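PDB 2QS8: Xaa-Pro Dipeptidase from Alteromonas macleodii, which probably hydrolyses dipeptides, or releases the C-terminal residue of short peptides, as a metal-dependent carboxypeptidase of the amidohydrolase superfamily. Local coordinates for residues T257-E262 and S310-K315; I193-T198 and D219-A224. All coordinates share one frame; numbering follows the deposited sequence.

Interaction 1 (T257-E262 and S310-K315); sequences TFMDLE and SDTFRK
In this amidohydrolase-type TIM barrel, a loop after the short strand 252-253 meets helix 299-319, and the junction is held by Thr257 and Thr312. The loop runs on from Thr257 to Asp260, the N-cap of helix 261-270, whose OD1 is bonded to Ala263 N. One hydrogen bond crosses the contact: Thr312 OG1 donates to Thr257 O over 2.6 Å. The hydroxyl meets the carbonyl at a C=O...donor angle of 143° and stands 32° out of the carbonyl plane. The CB of Thr312 faces the loop. Its chi1 of -72° turns OG1 to the side of its own backbone N, toward the carbonyl, and leaves CG2 anti to that N. There CG2 rests 3.9 Å from Met259 CB. Met259 is a selenomethionine. The three touching residues are buried, and Tyr274 of strand 273-275 packs against both Met259 and Thr312.

Thr257 points its CB away from the 310-315 segment. Its OG1 bonds to His237 ND1, and its side chain sits about 6 Å from the bound methionine. His237 is itself a residue of the methionine pocket, so Thr257, behind it, is a second-shell residue. Helix 299-319 also supplies Ile309 to the pocket, and the side chain of Thr257 packs on Ile309 too. The hydroxyl of Thr312 has two partners: besides Thr257 O, its OG1 is hydrogen-bonded to Gln308 NE2, one turn earlier in the helix.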
ATOM      1  N   THR A 257       2.608 -11.321 -30.889  1.00 28.47           N
ATOM      2  CA  THR A 257       2.432 -12.645 -31.466  1.00 26.83           C
ATOM      3  C   THR A 257       1.009 -13.117 -31.753  1.00 26.89           C
ATOM      4  O   THR A 257       0.733 -13.577 -32.854  1.00 26.46           O
ATOM      5  CB  THR A 257       3.146 -13.693 -30.588  1.00 26.23           C
ATOM      6  OG1 THR A 257       4.511 -13.301 -30.420  1.00 23.76           O
ATOM      7  CG2 THR A 257       3.082 -15.081 -31.221  1.00 26.09           C
ATOM      8  N   PHE A 258       0.110 -13.018 -30.783  1.00 25.71           N
ATOM      9  CA  PHE A 258      -1.260 -13.481 -30.994  1.00 28.27           C
ATOM     10  C   PHE A 258      -2.249 -12.333 -31.162  1.00 28.23           C
ATOM     11  O   PHE A 258      -3.405 -12.391 -30.725  1.00 28.88           O
ATOM     12  CB  PHE A 258      -1.665 -14.404 -29.849  1.00 28.68           C
ATOM     13  CG  PHE A 258      -0.705 -15.539 -29.637  1.00 31.21           C
ATOM     14  CD1 PHE A 258      -0.548 -16.529 -30.608  1.00 32.10           C
ATOM     15  CD2 PHE A 258       0.086 -15.591 -28.495  1.00 30.85           C
ATOM     16  CE1 PHE A 258       0.385 -17.544 -30.441  1.00 32.26           C
ATOM     17  CE2 PHE A 258       1.017 -16.594 -28.321  1.00 31.05           C
ATOM     18  CZ  PHE A 258       1.172 -17.575 -29.292  1.00 31.17           C
HETATM   19  N   MSE A 259      -1.769 -11.285 -31.816  1.00 28.72           N
HETATM   20  CA  MSE A 259      -2.573 -10.114 -32.084  1.00 30.20           C
HETATM   21  C   MSE A 259      -3.815 -10.540 -32.867  1.00 31.74           C
HETATM   22  O   MSE A 259      -3.697 -11.252 -33.861  1.00 32.11           O
HETATM   23  CB  MSE A 259      -1.752  -9.155 -32.916  1.00 29.33           C
HETATM   24  CG  MSE A 259      -2.411  -7.841 -33.154  1.00 28.60           C
HETATM   25 SE   MSE A 259      -1.294  -6.944 -34.463  1.00 30.37          SE
HETATM   26  CE  MSE A 259       0.467  -6.815 -33.563  1.00 24.26           C
ATOM     27  N   ASP A 260      -5.001 -10.129 -32.421  1.00 32.67           N
ATOM     28  CA  ASP A 260      -6.230 -10.501 -33.134  1.00 34.77           C
ATOM     29  C   ASP A 260      -6.807  -9.344 -33.954  1.00 35.48           C
ATOM     30  O   ASP A 260      -6.251  -8.251 -33.960  1.00 34.95           O
ATOM     31  CB  ASP A 260      -7.292 -11.044 -32.159  1.00 35.15           C
ATOM     32  CG  ASP A 260      -7.630 -10.077 -31.051  1.00 34.76           C
ATOM     33  OD1 ASP A 260      -7.247  -8.899 -31.138  1.00 33.51           O
ATOM     34  OD2 ASP A 260      -8.297 -10.502 -30.088  1.00 36.62           O
ATOM     35  N   LEU A 261      -7.909  -9.589 -34.658  1.00 36.93           N
ATOM     36  CA  LEU A 261      -8.535  -8.555 -35.485  1.00 37.12           C
ATOM     37  C   LEU A 261      -8.901  -7.318 -34.669  1.00 35.81           C
ATOM     38  O   LEU A 261      -8.656  -6.190 -35.094  1.00 35.42           O
ATOM     39  CB  LEU A 261      -9.793  -9.105 -36.180  1.00 38.30           C
ATOM     40  CG  LEU A 261     -10.594  -8.116 -37.042  1.00 41.65           C
ATOM     41  CD1 LEU A 261      -9.704  -7.536 -38.134  1.00 42.38           C
ATOM     42  CD2 LEU A 261     -11.802  -8.819 -37.657  1.00 42.54           C
ATOM     43  N   GLU A 262      -9.483  -7.532 -33.495  1.00 34.17           N
ATOM     44  CA  GLU A 262      -9.871  -6.421 -32.638  1.00 33.05           C
ATOM     45  C   GLU A 262      -8.669  -5.579 -32.202  1.00 32.47           C
ATOM     46  O   GLU A 262      -8.728  -4.347 -32.195  1.00 32.18           O
ATOM     47  CB  GLU A 262     -10.591  -6.933 -31.395  1.00 32.89           C
ATOM     48  CG  GLU A 262     -11.019  -5.817 -30.467  1.00 36.76           C
ATOM     49  CD  GLU A 262     -11.507  -6.321 -29.125  1.00 39.46           C
ATOM     50  OE1 GLU A 262     -11.828  -5.467 -28.271  1.00 40.72           O
ATOM     51  OE2 GLU A 262     -11.567  -7.557 -28.925  1.00 39.74           O
ATOM     52  N   SER A 310       5.983 -14.180 -37.731  1.00 39.27           N
ATOM     53  CA  SER A 310       6.061 -13.920 -39.170  1.00 39.12           C
ATOM     54  C   SER A 310       4.668 -13.860 -39.794  1.00 38.82           C
ATOM     55  O   SER A 310       4.400 -13.041 -40.678  1.00 38.75           O
ATOM     56  CB  SER A 310       6.881 -15.010 -39.864  1.00 39.06           C
ATOM     57  OG  SER A 310       6.274 -16.279 -39.694  1.00 41.38           O
ATOM     58  N   ASP A 311       3.782 -14.733 -39.329  1.00 37.78           N
ATOM     59  CA  ASP A 311       2.425 -14.779 -39.843  1.00 38.58           C
ATOM     60  C   ASP A 311       1.626 -13.571 -39.361  1.00 37.25           C
ATOM     61  O   ASP A 311       0.882 -12.966 -40.128  1.00 37.27           O
ATOM     62  CB  ASP A 311       1.742 -16.071 -39.405  1.00 41.79           C
ATOM     63  CG  ASP A 311       0.443 -16.303 -40.136  1.00 45.23           C
ATOM     64  OD1 ASP A 311       0.490 -16.423 -41.381  1.00 49.14           O
ATOM     65  OD2 ASP A 311      -0.619 -16.355 -39.478  1.00 45.81           O
ATOM     66  N   THR A 312       1.777 -13.221 -38.089  1.00 34.90           N
ATOM     67  CA  THR A 312       1.080 -12.069 -37.536  1.00 32.20           C
ATOM     68  C   THR A 312       1.551 -10.785 -38.227  1.00 32.74           C
ATOM     69  O   THR A 312       0.760  -9.879 -38.487  1.00 31.33           O
ATOM     70  CB  THR A 312       1.326 -11.963 -36.018  1.00 31.42           C
ATOM     71  OG1 THR A 312       0.606 -13.008 -35.352  1.00 32.26           O
ATOM     72  CG2 THR A 312       0.868 -10.626 -35.480  1.00 28.95           C
ATOM     73  N   PHE A 313       2.840 -10.717 -38.535  1.00 33.53           N
ATOM     74  CA  PHE A 313       3.406  -9.547 -39.198  1.00 35.17           C
ATOM     75  C   PHE A 313       2.694  -9.228 -40.512  1.00 35.64           C
ATOM     76  O   PHE A 313       2.316  -8.083 -40.759  1.00 33.83           O
ATOM     77  CB  PHE A 313       4.896  -9.766 -39.485  1.00 35.84           C
ATOM     78  CG  PHE A 313       5.518  -8.674 -40.314  1.00 36.84           C
ATOM     79  CD1 PHE A 313       5.889  -7.470 -39.732  1.00 37.39           C
ATOM     80  CD2 PHE A 313       5.707  -8.843 -41.687  1.00 36.44           C
ATOM     81  CE1 PHE A 313       6.443  -6.444 -40.489  1.00 37.73           C
ATOM     82  CE2 PHE A 313       6.259  -7.822 -42.456  1.00 37.21           C
ATOM     83  CZ  PHE A 313       6.629  -6.619 -41.854  1.00 38.30           C
ATOM     84  N   ARG A 314       2.534 -10.245 -41.358  1.00 36.49           N
ATOM     85  CA  ARG A 314       1.877 -10.077 -42.650  1.00 37.63           C
ATOM     86  C   ARG A 314       0.470  -9.534 -42.459  1.00 37.98           C
ATOM     87  O   ARG A 314       0.078  -8.570 -43.117  1.00 38.40           O
ATOM     88  CB  ARG A 314       1.822 -11.408 -43.402  1.00 39.17           C
ATOM     89  CG  ARG A 314       1.020 -11.363 -44.690  1.00 41.48           C
ATOM     90  CD  ARG A 314       0.965 -12.730 -45.356  1.00 44.13           C
ATOM     91  NE  ARG A 314       2.246 -13.130 -45.943  1.00 46.63           N
ATOM     92  CZ  ARG A 314       2.789 -12.560 -47.018  1.00 47.88           C
ATOM     93  NH1 ARG A 314       2.164 -11.562 -47.628  1.00 48.85           N
ATOM     94  NH2 ARG A 314       3.953 -12.992 -47.488  1.00 46.93           N
ATOM     95  N   LYS A 315      -0.280 -10.158 -41.554  1.00 38.44           N
ATOM     96  CA  LYS A 315      -1.649  -9.743 -41.250  1.00 39.27           C
ATOM     97  C   LYS A 315      -1.715  -8.281 -40.814  1.00 38.16           C
ATOM     98  O   LYS A 315      -2.556  -7.517 -41.285  1.00 37.68           O
ATOM     99  CB  LYS A 315      -2.234 -10.618 -40.139  1.00 41.94           C
ATOM    100  CG  LYS A 315      -2.510 -12.064 -40.531  1.00 47.11           C
ATOM    101  CD  LYS A 315      -3.028 -12.865 -39.337  1.00 50.81           C
ATOM    102  CE  LYS A 315      -3.682 -14.179 -39.767  1.00 53.54           C
ATOM    103  NZ  LYS A 315      -2.760 -15.074 -40.526  1.00 55.35           N
TER

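Interaction 2 (I193-T198 and D219-A224); sequences IKITVT and DAVVSA
Strand 192-196 and helix 215-227 come nearest at the CA atoms of Ile193 and Val221, 8.4 Å apart, and side chains fill the gap. No hydrogen bond crosses between the two segments. The contact is apolar and buried, and it centres on one methyl group, Val221 CG1. That methyl lies 4.1 Å from Ile195 CG2 and 4.2 Å from Ile193 CG2. Ile193 and Ile195 are two positions apart on the strand, so both direct CB at the helix, while Lys194 between them points the other way. Val221 directs its own CB back at the strand. Its chi1 of 173° places CG1 anti to the backbone N and carries that methyl to the two isoleucines.

The two isoleucines meet it differently. Ile195 and Val221 reach toward each other methyl to methyl. The chi1 of Ile195, 66°, puts CG1 between the backbone N and the carbonyl carbon and leaves CG2 to do the touching. Ile193 instead lies at a slant to Val221, again offering CG2.

Strand, helix and the following strand 231-236 form a right-handed beta-alpha-beta unit of the TIM barrel, and this contact seats the helix on its first strand. Backbone bonds from Ile193 to Trp231 and Ala233, and from Ile195 to Ala233 and His235, join that strand to 231-236. On the flanks of the helix, Val178 of helix 175-188 touches Ala220 and Val221, and Ala248 of helix 239-248 touches Asp219 and Val222.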
ATOM      1  N   ILE A 193       9.668   4.087 -20.828  1.00 20.99           N
ATOM      2  CA  ILE A 193       9.219   2.977 -20.005  1.00 19.30           C
ATOM      3  C   ILE A 193       8.937   1.743 -20.828  1.00 21.60           C
ATOM      4  O   ILE A 193       8.454   1.825 -21.959  1.00 20.68           O
ATOM      5  CB  ILE A 193       7.922   3.349 -19.245  1.00 18.68           C
ATOM      6  CG1 ILE A 193       8.192   4.487 -18.262  1.00 16.15           C
ATOM      7  CG2 ILE A 193       7.363   2.122 -18.519  1.00 16.80           C
ATOM      8  CD1 ILE A 193       9.156   4.129 -17.124  1.00 16.64           C
ATOM      9  N   LYS A 194       9.233   0.590 -20.242  1.00 22.38           N
ATOM     10  CA  LYS A 194       8.979  -0.691 -20.878  1.00 22.80           C
ATOM     11  C   LYS A 194       8.318  -1.612 -19.847  1.00 22.35           C
ATOM     12  O   LYS A 194       8.780  -1.708 -18.709  1.00 20.54           O
ATOM     13  CB  LYS A 194      10.295  -1.298 -21.367  1.00 24.23           C
ATOM     14  CG  LYS A 194      10.221  -2.772 -21.711  1.00 24.40           C
ATOM     15  CD  LYS A 194       9.341  -3.037 -22.915  1.00 23.82           C
ATOM     16  CE  LYS A 194       9.427  -4.504 -23.324  1.00 27.10           C
ATOM     17  NZ  LYS A 194      10.831  -4.985 -23.434  1.00 27.16           N
ATOM     18  N   ILE A 195       7.229  -2.264 -20.237  1.00 21.45           N
ATOM     19  CA  ILE A 195       6.538  -3.187 -19.339  1.00 21.81           C
ATOM     20  C   ILE A 195       6.201  -4.486 -20.070  1.00 22.16           C
ATOM     21  O   ILE A 195       6.139  -4.514 -21.304  1.00 23.07           O
ATOM     22  CB  ILE A 195       5.200  -2.609 -18.811  1.00 21.45           C
ATOM     23  CG1 ILE A 195       4.205  -2.444 -19.966  1.00 22.59           C
ATOM     24  CG2 ILE A 195       5.447  -1.306 -18.095  1.00 21.68           C
ATOM     25  CD1 ILE A 195       2.805  -1.989 -19.537  1.00 18.81           C
ATOM     26  N   THR A 196       6.010  -5.556 -19.310  1.00 19.40           N
ATOM     27  CA  THR A 196       5.610  -6.834 -19.877  1.00 19.01           C
ATOM     28  C   THR A 196       4.133  -6.982 -19.488  1.00 19.68           C
ATOM     29  O   THR A 196       3.796  -7.387 -18.374  1.00 20.14           O
ATOM     30  CB  THR A 196       6.454  -8.020 -19.319  1.00 19.30           C
ATOM     31  OG1 THR A 196       6.553  -7.933 -17.892  1.00 18.38           O
ATOM     32  CG2 THR A 196       7.846  -8.002 -19.915  1.00 17.27           C
ATOM     33  N   VAL A 197       3.256  -6.614 -20.415  1.00 18.90           N
ATOM     34  CA  VAL A 197       1.824  -6.687 -20.168  1.00 19.10           C
ATOM     35  C   VAL A 197       1.272  -8.122 -20.224  1.00 20.34           C
ATOM     36  O   VAL A 197       0.129  -8.362 -19.833  1.00 20.96           O
ATOM     37  CB  VAL A 197       1.041  -5.781 -21.164  1.00 17.83           C
ATOM     38  CG1 VAL A 197       0.736  -6.535 -22.438  1.00 14.48           C
ATOM     39  CG2 VAL A 197      -0.229  -5.259 -20.499  1.00 17.62           C
ATOM     40  N   THR A 198       2.071  -9.064 -20.725  1.00 20.03           N
ATOM     41  CA  THR A 198       1.656 -10.469 -20.764  1.00 21.20           C
ATOM     42  C   THR A 198       2.861 -11.335 -20.429  1.00 21.08           C
ATOM     43  O   THR A 198       3.977 -10.833 -20.304  1.00 21.19           O
ATOM     44  CB  THR A 198       1.153 -10.916 -22.161  1.00 21.66           C
ATOM     45  OG1 THR A 198       2.263 -11.012 -23.063  1.00 19.95           O
ATOM     46  CG2 THR A 198       0.131  -9.934 -22.716  1.00 22.55           C
ATOM     47  N   ASP A 219      -3.184   1.417 -17.071  1.00 20.73           N
ATOM     48  CA  ASP A 219      -3.640   2.799 -17.243  1.00 21.95           C
ATOM     49  C   ASP A 219      -2.681   3.672 -16.418  1.00 22.46           C
ATOM     50  O   ASP A 219      -2.253   4.738 -16.861  1.00 23.11           O
ATOM     51  CB  ASP A 219      -5.077   3.006 -16.721  1.00 21.85           C
ATOM     52  CG  ASP A 219      -6.143   2.445 -17.662  1.00 25.08           C
ATOM     53  OD1 ASP A 219      -5.834   2.216 -18.846  1.00 24.33           O
ATOM     54  OD2 ASP A 219      -7.296   2.240 -17.224  1.00 27.04           O
ATOM     55  N   ALA A 220      -2.349   3.193 -15.217  1.00 20.26           N
ATOM     56  CA  ALA A 220      -1.448   3.910 -14.321  1.00 19.49           C
ATOM     57  C   ALA A 220      -0.070   4.102 -14.950  1.00 18.88           C
ATOM     58  O   ALA A 220       0.585   5.103 -14.700  1.00 19.49           O
ATOM     59  CB  ALA A 220      -1.319   3.173 -12.989  1.00 17.93           C
ATOM     60  N   VAL A 221       0.356   3.137 -15.768  1.00 17.84           N
ATOM     61  CA  VAL A 221       1.644   3.219 -16.444  1.00 18.55           C
ATOM     62  C   VAL A 221       1.627   4.395 -17.419  1.00 20.63           C
ATOM     63  O   VAL A 221       2.541   5.220 -17.430  1.00 21.03           O
ATOM     64  CB  VAL A 221       1.957   1.926 -17.259  1.00 20.22           C
ATOM     65  CG1 VAL A 221       3.213   2.118 -18.085  1.00 18.76           C
ATOM     66  CG2 VAL A 221       2.111   0.736 -16.332  1.00 18.47           C
ATOM     67  N   VAL A 222       0.580   4.465 -18.228  1.00 22.03           N
ATOM     68  CA  VAL A 222       0.450   5.533 -19.209  1.00 21.75           C
ATOM     69  C   VAL A 222       0.321   6.903 -18.546  1.00 22.92           C
ATOM     70  O   VAL A 222       1.068   7.825 -18.867  1.00 23.75           O
ATOM     71  CB  VAL A 222      -0.773   5.298 -20.128  1.00 22.96           C
ATOM     72  CG1 VAL A 222      -0.959   6.482 -21.065  1.00 18.97           C
ATOM     73  CG2 VAL A 222      -0.582   4.009 -20.932  1.00 20.21           C
ATOM     74  N   SER A 223      -0.609   7.040 -17.611  1.00 22.54           N
ATOM     75  CA  SER A 223      -0.788   8.338 -16.969  1.00 23.04           C
ATOM     76  C   SER A 223       0.470   8.784 -16.233  1.00 21.40           C
ATOM     77  O   SER A 223       0.796   9.965 -16.233  1.00 21.87           O
ATOM     78  CB  SER A 223      -1.985   8.316 -16.014  1.00 23.67           C
ATOM     79  OG  SER A 223      -1.759   7.455 -14.912  1.00 30.83           O
ATOM     80  N   ALA A 224       1.184   7.838 -15.622  1.00 20.89           N
ATOM     81  CA  ALA A 224       2.409   8.169 -14.903  1.00 20.54           C
ATOM     82  C   ALA A 224       3.497   8.581 -15.890  1.00 20.52           C
ATOM     83  O   ALA A 224       4.141   9.605 -15.704  1.00 19.34           O
ATOM     84  CB  ALA A 224       2.873   6.990 -14.075  1.00 21.17           C
TER

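Overall arrangement
Both contacts belong to the amidohydrolase TIM barrel. Their centres are 22 Å apart and their nearest atoms about 7 Å apart, so they do not touch. They come in series along the chain: interaction 2 is complete before interaction 1 begins. Strands 192-196, 231-236, 252-253 and 273-275 run parallel and side by side in that order, as part of the barrel wall. Interaction 2 packs a helix on the first of them. Interaction 1 ties the loop after the third to a helix. His237 of the methionine pocket is a shared neighbour: its ND1 bonds to Thr257 OG1 of interaction 1, and its N to Thr198 OG1 of segment 193-198. Interaction 2 itself is barrel packing farther from the ligand.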